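Local coordinates for protein restriction endonuclease S subunits (Thermoanaerobacter tengcongensis, PDB 3OKG) that probably serves as the DNA-recognising specificity subunit of a type I restriction-modification methyltransferase, with two target-recognition domains joined by long helices, at residues 215-220 against 324-329; 237-242 against 354-359; 51-56 against 79-84. All blocks are in the same frame, centred on the assembly; numbering follows the deposited sequence.

Read from the N terminus, the chain first completes interaction 3, where 51-56 and 79-84 close a loop of 22 intervening residues within the first DNA specificity domain. Helix 174-216 then runs to the far end of the molecule, where interaction 1 opens at 215-220. Before it closes at 324-329, interaction 2 opens at 237-242, closing only at 354-359, so the loops cross. Interaction 1 seats the end of the long helix on the second specificity domain, and interaction 2 joins an edge strand of that domain to a later helix. Interactions 1 and 2 touch through Pro220 with Phe359 and Leu327 with Cys237, whereas the centre of interaction 3 lies about 63 Å from that of interaction 1.

Interaction 1: residues 215-220 against 324-329; sequences EVFPHP and RFWLLY
Val216, in the last turn of helix 174-216, makes the first touch on helix 324-333: its CB lies 4.2 Å from CH2 of Trp326. Val216 also serves its own neighbour, since its CG2 sits 3.6 Å above the plane of the Phe217 ring, over the centre. Phe217, the first residue to leave helical geometry, carries most of the contact. With CG beside the backbone N and anti to the carbonyl carbon (chi1 -61°), the ring is carried toward helix 324-333, where it meets Trp326 in a T-shaped, edge-to-face pair. The Phe217 edge addresses the tryptophan face, with centroids of the two six-membered rings 5.0 Å apart and planes at 61°; the leading atom, CE1 of Phe217, comes within 3.6 Å of CZ2 of Trp326. The next ring atom, CZ of Phe217, rests 4.0 Å from CB of Tyr329. Tyr330 adds another edge-to-face partner for the same phenyl. An alanine at Phe217 is likely to strip the Trp326 face of its aromatic partner and open a gap between the helix end and Tyr329. The polar groups of Trp326 and Tyr329 are engaged outside the two segments, NE1 with Pro361 O and OH with Asp376 OD1. What joins the long helix to the recognition domain here is thus apolar and aromatic packing.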
loop_
_atom_site.group_PDB
_atom_site.type_symbol
_atom_site.label_atom_id
_atom_site.label_comp_id
_atom_site.label_asym_id
_atom_site.label_seq_id
_atom_site.Cartn_x
_atom_site.Cartn_y
_atom_site.Cartn_z
ATOM N N GLU A 215 -22.976 20.738 -3.578
ATOM C CA GLU A 215 -23.668 21.594 -4.525
ATOM C C GLU A 215 -25.014 21.003 -4.944
ATOM O O GLU A 215 -26.033 21.710 -4.995
ATOM C CB GLU A 215 -22.762 21.813 -5.737
ATOM C CG GLU A 215 -23.300 22.715 -6.783
ATOM C CD GLU A 215 -22.183 23.276 -7.625
ATOM O OE1 GLU A 215 -21.043 22.786 -7.473
ATOM O OE2 GLU A 215 -22.437 24.202 -8.423
ATOM N N VAL A 216 -25.041 19.706 -5.227
ATOM C CA VAL A 216 -26.279 19.108 -5.732
ATOM C C VAL A 216 -27.239 18.783 -4.598
ATOM O O VAL A 216 -28.445 18.615 -4.828
ATOM C CB VAL A 216 -26.039 17.837 -6.592
ATOM C CG1 VAL A 216 -25.180 18.153 -7.805
ATOM C CG2 VAL A 216 -25.417 16.746 -5.755
ATOM N N PHE A 217 -26.696 18.650 -3.392
ATOM C CA PHE A 217 -27.488 18.309 -2.217
ATOM C C PHE A 217 -27.432 19.452 -1.217
ATOM O O PHE A 217 -26.601 19.461 -0.309
ATOM C CB PHE A 217 -26.973 17.020 -1.578
ATOM C CG PHE A 217 -27.039 15.825 -2.484
ATOM C CD1 PHE A 217 -28.175 15.570 -3.234
ATOM C CD2 PHE A 217 -25.966 14.955 -2.587
ATOM C CE1 PHE A 217 -28.239 14.471 -4.070
ATOM C CE2 PHE A 217 -26.024 13.854 -3.420
ATOM C CZ PHE A 217 -27.163 13.612 -4.164
ATOM N N PRO A 218 -28.323 20.419 -1.398
ATOM C CA PRO A 218 -28.332 21.635 -0.572
ATOM C C PRO A 218 -29.270 21.321 0.612
ATOM O O PRO A 218 -29.931 20.294 0.616
ATOM C CB PRO A 218 -28.953 22.726 -1.444
ATOM C CG PRO A 218 -29.251 22.133 -2.765
ATOM C CD PRO A 218 -28.957 20.669 -2.739
ATOM N N HIS A 219 -29.318 22.196 1.610
ATOM C CA HIS A 219 -30.182 21.974 2.770
ATOM C C HIS A 219 -31.632 22.132 2.337
ATOM O O HIS A 219 -31.926 22.902 1.421
ATOM C CB HIS A 219 -29.837 22.972 3.873
ATOM C CG HIS A 219 -30.675 22.832 5.101
ATOM N ND1 HIS A 219 -30.401 21.906 6.086
ATOM C CD2 HIS A 219 -31.777 23.507 5.513
ATOM C CE1 HIS A 219 -31.301 22.012 7.048
ATOM N NE2 HIS A 219 -32.146 22.978 6.725
ATOM N N PRO A 220 -32.549 21.344 2.937
ATOM C CA PRO A 220 -33.953 21.466 2.515
ATOM C C PRO A 220 -34.428 22.918 2.527
ATOM O O PRO A 220 -34.163 23.632 3.488
ATOM C CB PRO A 220 -34.704 20.652 3.581
ATOM C CG PRO A 220 -33.702 19.602 4.020
ATOM C CD PRO A 220 -32.346 20.279 3.937
ATOM N N ARG A 324 -32.427 5.106 -8.485
ATOM C CA ARG A 324 -31.781 4.369 -7.415
ATOM C C ARG A 324 -30.489 5.048 -6.993
ATOM O O ARG A 324 -30.202 5.252 -5.806
ATOM C CB ARG A 324 -31.429 2.964 -7.933
ATOM C CG ARG A 324 -30.528 2.208 -7.007
ATOM C CD ARG A 324 -30.723 0.719 -7.178
ATOM N NE ARG A 324 -29.839 0.120 -8.166
ATOM C CZ ARG A 324 -30.137 -0.001 -9.450
ATOM N NH1 ARG A 324 -31.299 0.459 -9.904
ATOM N NH2 ARG A 324 -29.270 -0.585 -10.276
ATOM N N PHE A 325 -29.682 5.377 -7.986
ATOM C CA PHE A 325 -28.366 5.931 -7.685
ATOM C C PHE A 325 -28.371 7.377 -7.200
ATOM O O PHE A 325 -27.439 7.799 -6.505
ATOM C CB PHE A 325 -27.422 5.690 -8.854
ATOM C CG PHE A 325 -27.068 4.228 -9.005
ATOM C CD1 PHE A 325 -26.468 3.553 -7.953
ATOM C CD2 PHE A 325 -27.366 3.532 -10.162
ATOM C CE1 PHE A 325 -26.143 2.191 -8.061
ATOM C CE2 PHE A 325 -27.050 2.182 -10.281
ATOM C CZ PHE A 325 -26.445 1.513 -9.220
ATOM N N TRP A 326 -29.433 8.118 -7.521
ATOM C CA TRP A 326 -29.610 9.473 -6.927
ATOM C C TRP A 326 -29.821 9.325 -5.425
ATOM O O TRP A 326 -29.176 10.001 -4.606
ATOM C CB TRP A 326 -30.811 10.185 -7.572
ATOM C CG TRP A 326 -31.063 11.601 -7.086
ATOM C CD1 TRP A 326 -32.103 12.029 -6.278
ATOM C CD2 TRP A 326 -30.288 12.771 -7.391
ATOM N NE1 TRP A 326 -32.016 13.394 -6.071
ATOM C CE2 TRP A 326 -30.921 13.877 -6.755
ATOM C CE3 TRP A 326 -29.142 13.004 -8.172
ATOM C CZ2 TRP A 326 -30.418 15.174 -6.836
ATOM C CZ3 TRP A 326 -28.646 14.306 -8.256
ATOM C CH2 TRP A 326 -29.286 15.373 -7.596
ATOM N N LEU A 327 -30.730 8.416 -5.072
ATOM C CA LEU A 327 -31.000 8.084 -3.677
ATOM C C LEU A 327 -29.731 7.639 -2.944
ATOM O O LEU A 327 -29.434 8.104 -1.846
ATOM C CB LEU A 327 -32.036 6.953 -3.602
ATOM C CG LEU A 327 -32.382 6.467 -2.193
ATOM C CD1 LEU A 327 -32.812 7.642 -1.317
ATOM C CD2 LEU A 327 -33.474 5.403 -2.244
ATOM N N LEU A 328 -28.984 6.728 -3.563
ATOM C CA LEU A 328 -27.771 6.202 -2.953
ATOM C C LEU A 328 -26.738 7.290 -2.658
ATOM O O LEU A 328 -26.163 7.334 -1.565
ATOM C CB LEU A 328 -27.145 5.135 -3.861
ATOM C CG LEU A 328 -26.149 4.211 -3.163
ATOM C CD1 LEU A 328 -26.831 3.546 -1.992
ATOM C CD2 LEU A 328 -25.600 3.142 -4.133
ATOM N N TYR A 329 -26.459 8.142 -3.635
ATOM C CA TYR A 329 -25.528 9.244 -3.394
ATOM C C TYR A 329 -25.997 10.145 -2.261
ATOM O O TYR A 329 -25.198 10.618 -1.452
ATOM C CB TYR A 329 -25.347 10.088 -4.642
ATOM C CG TYR A 329 -24.239 9.582 -5.532
ATOM C CD1 TYR A 329 -24.514 9.128 -6.816
ATOM C CD2 TYR A 329 -22.922 9.540 -5.075
ATOM C CE1 TYR A 329 -23.501 8.653 -7.644
ATOM C CE2 TYR A 329 -21.898 9.057 -5.891
ATOM C CZ TYR A 329 -22.202 8.612 -7.162
ATOM O OH TYR A 329 -21.204 8.141 -7.972
#

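Interaction 2: residues 237-242 against 354-359; sequences CDIIMG and DLQNVF
Ile239 and Gln356 are the residues whose CA atoms come nearest, 7.2 Å apart, where strand 237-241 passes helix 352-357. The arrangement is helix-on-sheet packing at a margin: the strand is an outermost strand of a four-stranded antiparallel sheet in the second specificity domain, paired with strand 313-318. Ile239 points toward the helix and does most of the touching. Its extended CG1 branch (chi2 -175°) brings CD1 against the start of the Leu355 side chain, 3.5 Å from CB of Leu355, which is tighter than usual carbon contact, and 3.4 Å from the backbone N of Gln356. The same methyl lies 3.5 Å from CG of Gln356, so the aliphatic part of that side chain borders it. The other branch, CG2 of Ile239, faces CD2 of Leu355 at 4.0 Å. On the adjoining strand 313-318, Ala314 touches both Leu355 and Met241, and Leu316 touches Ile239. Backbone hydrogen bonds between Gln356 and Gly234 and between Val358 and Leu233 tie the helix end to helix 233-236. Met241 bends at chi2 (-61°) and again at chi3, folding its CE methyl back to 3.7 Å from CD2 of Leu355.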
loop_
_atom_site.group_PDB
_atom_site.type_symbol
_atom_site.label_atom_id
_atom_site.label_comp_id
_atom_site.label_asym_id
_atom_site.label_seq_id
_atom_site.Cartn_x
_atom_site.Cartn_y
_atom_site.Cartn_z
ATOM N N CYS A 237 -40.595 6.917 -2.605
ATOM C CA CYS A 237 -39.872 5.718 -2.192
ATOM C C CYS A 237 -40.734 4.859 -1.263
ATOM O O CYS A 237 -41.337 5.371 -0.309
ATOM C CB CYS A 237 -38.568 6.128 -1.490
ATOM S SG CYS A 237 -37.317 4.826 -1.391
ATOM N N ASP A 238 -40.817 3.559 -1.553
ATOM C CA ASP A 238 -41.457 2.624 -0.626
ATOM C C ASP A 238 -40.444 2.280 0.451
ATOM O O ASP A 238 -39.288 1.965 0.143
ATOM C CB ASP A 238 -41.880 1.340 -1.338
ATOM C CG ASP A 238 -42.912 1.583 -2.416
ATOM O OD1 ASP A 238 -43.711 2.521 -2.265
ATOM O OD2 ASP A 238 -42.919 0.839 -3.415
ATOM N N ILE A 239 -40.865 2.358 1.710
ATOM C CA ILE A 239 -39.977 2.069 2.826
ATOM C C ILE A 239 -40.502 0.865 3.604
ATOM O O ILE A 239 -41.662 0.828 4.003
ATOM C CB ILE A 239 -39.847 3.270 3.757
ATOM C CG1 ILE A 239 -39.333 4.489 2.970
ATOM C CG2 ILE A 239 -38.913 2.963 4.892
ATOM C CD1 ILE A 239 -39.071 5.689 3.838
ATOM N N ILE A 240 -39.624 -0.099 3.826
ATOM C CA ILE A 240 -39.957 -1.394 4.423
ATOM C C ILE A 240 -39.024 -1.611 5.619
ATOM O O ILE A 240 -37.821 -1.746 5.431
ATOM C CB ILE A 240 -39.671 -2.509 3.390
ATOM C CG1 ILE A 240 -40.517 -2.312 2.125
ATOM C CG2 ILE A 240 -39.875 -3.895 3.986
ATOM C CD1 ILE A 240 -39.786 -1.590 0.981
ATOM N N MET A 241 -39.545 -1.614 6.846
ATOM C CA MET A 241 -38.686 -1.870 8.006
ATOM C C MET A 241 -38.525 -3.386 8.175
ATOM O O MET A 241 -39.510 -4.113 8.199
ATOM C CB MET A 241 -39.277 -1.286 9.288
ATOM C CG MET A 241 -39.520 0.215 9.299
ATOM S SD MET A 241 -38.023 1.190 9.088
ATOM C CE MET A 241 -37.999 1.282 7.313
ATOM N N GLY A 242 -37.293 -3.866 8.294
ATOM C CA GLY A 242 -37.078 -5.303 8.394
ATOM C C GLY A 242 -37.583 -5.881 9.712
ATOM O O GLY A 242 -37.721 -5.158 10.710
ATOM N N ASP A 354 -39.153 8.480 10.452
ATOM C CA ASP A 354 -37.894 9.189 10.232
ATOM C C ASP A 354 -37.501 9.155 8.759
ATOM O O ASP A 354 -37.328 10.200 8.130
ATOM C CB ASP A 354 -36.776 8.569 11.072
ATOM C CG ASP A 354 -36.946 8.837 12.554
ATOM O OD1 ASP A 354 -37.792 9.691 12.907
ATOM O OD2 ASP A 354 -36.234 8.197 13.363
ATOM N N LEU A 355 -37.388 7.948 8.216
ATOM C CA LEU A 355 -36.969 7.760 6.834
ATOM C C LEU A 355 -37.922 8.437 5.880
ATOM O O LEU A 355 -37.498 9.088 4.936
ATOM C CB LEU A 355 -36.906 6.278 6.492
ATOM C CG LEU A 355 -35.542 5.595 6.387
ATOM C CD1 LEU A 355 -34.464 6.367 7.119
ATOM C CD2 LEU A 355 -35.637 4.155 6.873
ATOM N N GLN A 356 -39.216 8.270 6.116
ATOM C CA GLN A 356 -40.210 8.850 5.228
ATOM C C GLN A 356 -40.138 10.380 5.232
ATOM O O GLN A 356 -40.505 11.025 4.248
ATOM C CB GLN A 356 -41.618 8.411 5.641
ATOM C CG GLN A 356 -41.941 6.934 5.397
ATOM C CD GLN A 356 -43.345 6.577 5.862
ATOM O OE1 GLN A 356 -43.860 7.171 6.810
ATOM N NE2 GLN A 356 -43.972 5.615 5.194
ATOM N N ASN A 357 -39.675 10.952 6.342
ATOM C CA ASN A 357 -39.700 12.403 6.532
ATOM C C ASN A 357 -38.457 13.134 6.032
ATOM O O ASN A 357 -38.421 14.366 6.031
ATOM C CB ASN A 357 -39.875 12.731 8.012
ATOM C CG ASN A 357 -41.309 12.639 8.463
ATOM O OD1 ASN A 357 -42.226 12.632 7.644
ATOM N ND2 ASN A 357 -41.512 12.580 9.778
ATOM N N VAL A 358 -37.433 12.376 5.657
ATOM C CA VAL A 358 -36.203 12.935 5.084
ATOM C C VAL A 358 -36.527 13.714 3.823
ATOM O O VAL A 358 -37.084 13.148 2.886
ATOM C CB VAL A 358 -35.231 11.787 4.715
ATOM C CG1 VAL A 358 -34.024 12.320 3.958
ATOM C CG2 VAL A 358 -34.806 11.034 5.979
ATOM N N PHE A 359 -36.194 15.007 3.770
ATOM C CA PHE A 359 -36.336 15.732 2.503
ATOM C C PHE A 359 -35.188 15.424 1.532
ATOM O O PHE A 359 -34.053 15.313 1.958
ATOM C CB PHE A 359 -36.409 17.246 2.732
ATOM C CG PHE A 359 -37.813 17.748 2.891
ATOM C CD1 PHE A 359 -38.622 17.940 1.768
ATOM C CD2 PHE A 359 -38.337 17.966 4.153
ATOM C CE1 PHE A 359 -39.937 18.381 1.904
ATOM C CE2 PHE A 359 -39.642 18.406 4.302
ATOM C CZ PHE A 359 -40.444 18.611 3.169
#

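Interaction 3: residues 51-56 against 79-84; sequences FVYVDI and SRARKV. With SO4 (sulfate ion), chain D.
Ala81 sets its CB methyl over one face of the Tyr53 ring, a CH-pi contact with CB 3.8 Å from the ring centroid and 27° off the normal. The methyl is displaced toward the rim, nearest CE1 of Tyr53 at 3.4 Å, and it also lies 4.1 Å from CE1 of Phe51. Tyr53 OH reaches past it to CB of Arg80, 3.6 Å away. The Arg80 chain is extended (chi2 174°), and its NH1 donates a hydrogen bond of 2.8 Å to O1 of a sulfate ion, the oxygen lying at the guanidinium edge near its plane. Residues 51-56 hold the same ion from another direction, through the Ile56 N-H to O2 of the sulfate at 2.8 Å, and Ser115 OG adds a third bond. Behind this shell, Ala81 is the centre of an inverse gamma turn, its carbonyl oxygen bonded by Arg82 NH1 from above the carbonyl plane. Strand 113-115 lies between strands 50-54 and 81-84, so Tyr53 and Ala81 meet over it. The contact thus belongs to one side of the mixed four-stranded sheet of the first specificity domain, beside an anion site filled by a sulfate probably from crystallisation.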
loop_
_atom_site.group_PDB
_atom_site.type_symbol
_atom_site.label_atom_id
_atom_site.label_comp_id
_atom_site.label_asym_id
_atom_site.label_seq_id
_atom_site.Cartn_x
_atom_site.Cartn_y
_atom_site.Cartn_z
ATOM N N PHE A 51 32.872 7.158 19.419
ATOM C CA PHE A 51 32.880 6.746 18.015
ATOM C C PHE A 51 31.432 6.651 17.549
ATOM O O PHE A 51 30.512 6.574 18.370
ATOM C CB PHE A 51 33.580 5.388 17.849
ATOM C CG PHE A 51 32.817 4.253 18.428
ATOM C CD1 PHE A 51 32.112 3.376 17.606
ATOM C CD2 PHE A 51 32.780 4.055 19.798
ATOM C CE1 PHE A 51 31.389 2.327 18.140
ATOM C CE2 PHE A 51 32.055 3.006 20.346
ATOM C CZ PHE A 51 31.358 2.132 19.524
ATOM N N VAL A 52 31.216 6.666 16.238
ATOM C CA VAL A 52 29.858 6.519 15.731
ATOM C C VAL A 52 29.644 5.074 15.305
ATOM O O VAL A 52 30.490 4.510 14.595
ATOM C CB VAL A 52 29.597 7.460 14.545
ATOM C CG1 VAL A 52 28.173 7.257 14.054
ATOM C CG2 VAL A 52 29.803 8.921 14.965
ATOM N N TYR A 53 28.545 4.460 15.758
ATOM C CA TYR A 53 28.300 3.040 15.518
ATOM C C TYR A 53 27.136 2.855 14.560
ATOM O O TYR A 53 26.058 3.411 14.777
ATOM C CB TYR A 53 27.957 2.343 16.828
ATOM C CG TYR A 53 27.782 0.861 16.722
ATOM C CD1 TYR A 53 28.637 0.097 15.934
ATOM C CD2 TYR A 53 26.791 0.217 17.430
ATOM C CE1 TYR A 53 28.469 -1.271 15.828
ATOM C CE2 TYR A 53 26.632 -1.159 17.351
ATOM C CZ TYR A 53 27.486 -1.889 16.550
ATOM O OH TYR A 53 27.331 -3.251 16.474
ATOM N N VAL A 54 27.367 2.080 13.507
ATOM C CA VAL A 54 26.311 1.691 12.573
ATOM C C VAL A 54 25.897 0.219 12.799
ATOM O O VAL A 54 26.645 -0.696 12.488
ATOM C CB VAL A 54 26.778 1.871 11.107
ATOM C CG1 VAL A 54 25.610 1.628 10.167
ATOM C CG2 VAL A 54 27.374 3.291 10.883
ATOM N N ASP A 55 24.714 -0.004 13.359
ATOM C CA ASP A 55 24.183 -1.352 13.454
ATOM C C ASP A 55 23.062 -1.474 12.452
ATOM O O ASP A 55 22.805 -0.549 11.687
ATOM C CB ASP A 55 23.695 -1.680 14.872
ATOM C CG ASP A 55 22.605 -0.746 15.358
ATOM O OD1 ASP A 55 22.192 0.180 14.624
ATOM O OD2 ASP A 55 22.168 -0.940 16.504
ATOM N N ILE A 56 22.404 -2.629 12.448
ATOM C CA ILE A 56 21.322 -2.897 11.510
ATOM C C ILE A 56 20.195 -1.883 11.663
ATOM O O ILE A 56 19.656 -1.386 10.675
ATOM C CB ILE A 56 20.752 -4.315 11.695
ATOM C CG1 ILE A 56 21.828 -5.364 11.403
ATOM C CG2 ILE A 56 19.541 -4.524 10.798
ATOM C CD1 ILE A 56 22.524 -5.172 10.075
ATOM N N SER A 79 29.672 -5.497 21.828
ATOM C CA SER A 79 30.672 -6.486 21.461
ATOM C C SER A 79 30.816 -6.618 19.951
ATOM O O SER A 79 31.890 -6.931 19.475
ATOM C CB SER A 79 30.341 -7.851 22.069
ATOM O OG SER A 79 29.061 -8.261 21.652
ATOM N N ARG A 80 29.745 -6.364 19.199
ATOM C CA ARG A 80 29.807 -6.439 17.728
ATOM C C ARG A 80 30.422 -5.212 17.068
ATOM O O ARG A 80 30.634 -5.174 15.848
ATOM C CB ARG A 80 28.398 -6.640 17.160
ATOM C CG ARG A 80 27.855 -8.041 17.360
ATOM C CD ARG A 80 26.407 -8.089 16.908
ATOM N NE ARG A 80 25.870 -9.432 17.025
ATOM C CZ ARG A 80 24.616 -9.750 16.727
ATOM N NH1 ARG A 80 23.785 -8.811 16.287
ATOM N NH2 ARG A 80 24.194 -11.003 16.869
ATOM N N ALA A 81 30.688 -4.185 17.855
ATOM C CA ALA A 81 31.179 -2.954 17.280
ATOM C C ALA A 81 32.675 -3.051 16.997
ATOM O O ALA A 81 33.487 -2.596 17.792
ATOM C CB ALA A 81 30.842 -1.740 18.186
ATOM N N ARG A 82 33.052 -3.647 15.862
ATOM C CA ARG A 82 34.472 -3.908 15.639
ATOM C C ARG A 82 34.997 -3.664 14.225
ATOM O O ARG A 82 36.209 -3.671 14.022
ATOM C CB ARG A 82 34.843 -5.334 16.084
ATOM C CG ARG A 82 34.611 -5.605 17.567
ATOM C CD ARG A 82 35.656 -4.960 18.485
ATOM N NE ARG A 82 35.471 -5.429 19.861
ATOM C CZ ARG A 82 34.525 -4.998 20.694
ATOM N NH1 ARG A 82 33.663 -4.047 20.323
ATOM N NH2 ARG A 82 34.445 -5.521 21.913
ATOM N N LYS A 83 34.114 -3.450 13.253
ATOM C CA LYS A 83 34.595 -3.308 11.864
ATOM C C LYS A 83 34.708 -1.848 11.505
ATOM O O LYS A 83 33.741 -1.112 11.639
ATOM C CB LYS A 83 33.664 -4.030 10.872
ATOM C CG LYS A 83 33.775 -5.553 10.948
ATOM C CD LYS A 83 32.873 -6.258 9.930
ATOM C CE LYS A 83 33.151 -7.778 9.952
ATOM N NZ LYS A 83 32.325 -8.507 8.953
ATOM N N VAL A 84 35.891 -1.441 11.034
ATOM C CA VAL A 84 36.147 -0.047 10.719
ATOM C C VAL A 84 35.570 0.230 9.342
ATOM O O VAL A 84 35.824 -0.512 8.408
ATOM C CB VAL A 84 37.649 0.241 10.662
ATOM C CG1 VAL A 84 37.903 1.618 10.096
ATOM C CG2 VAL A 84 38.280 0.090 12.037
HETATM S S SO4 D . 23.351 -5.777 14.725
HETATM O O1 SO4 D . 24.593 -6.286 15.281
HETATM O O2 SO4 D . 23.671 -4.872 13.616
HETATM O O3 SO4 D . 22.571 -6.880 14.173
HETATM O O4 SO4 D . 22.603 -5.070 15.745
#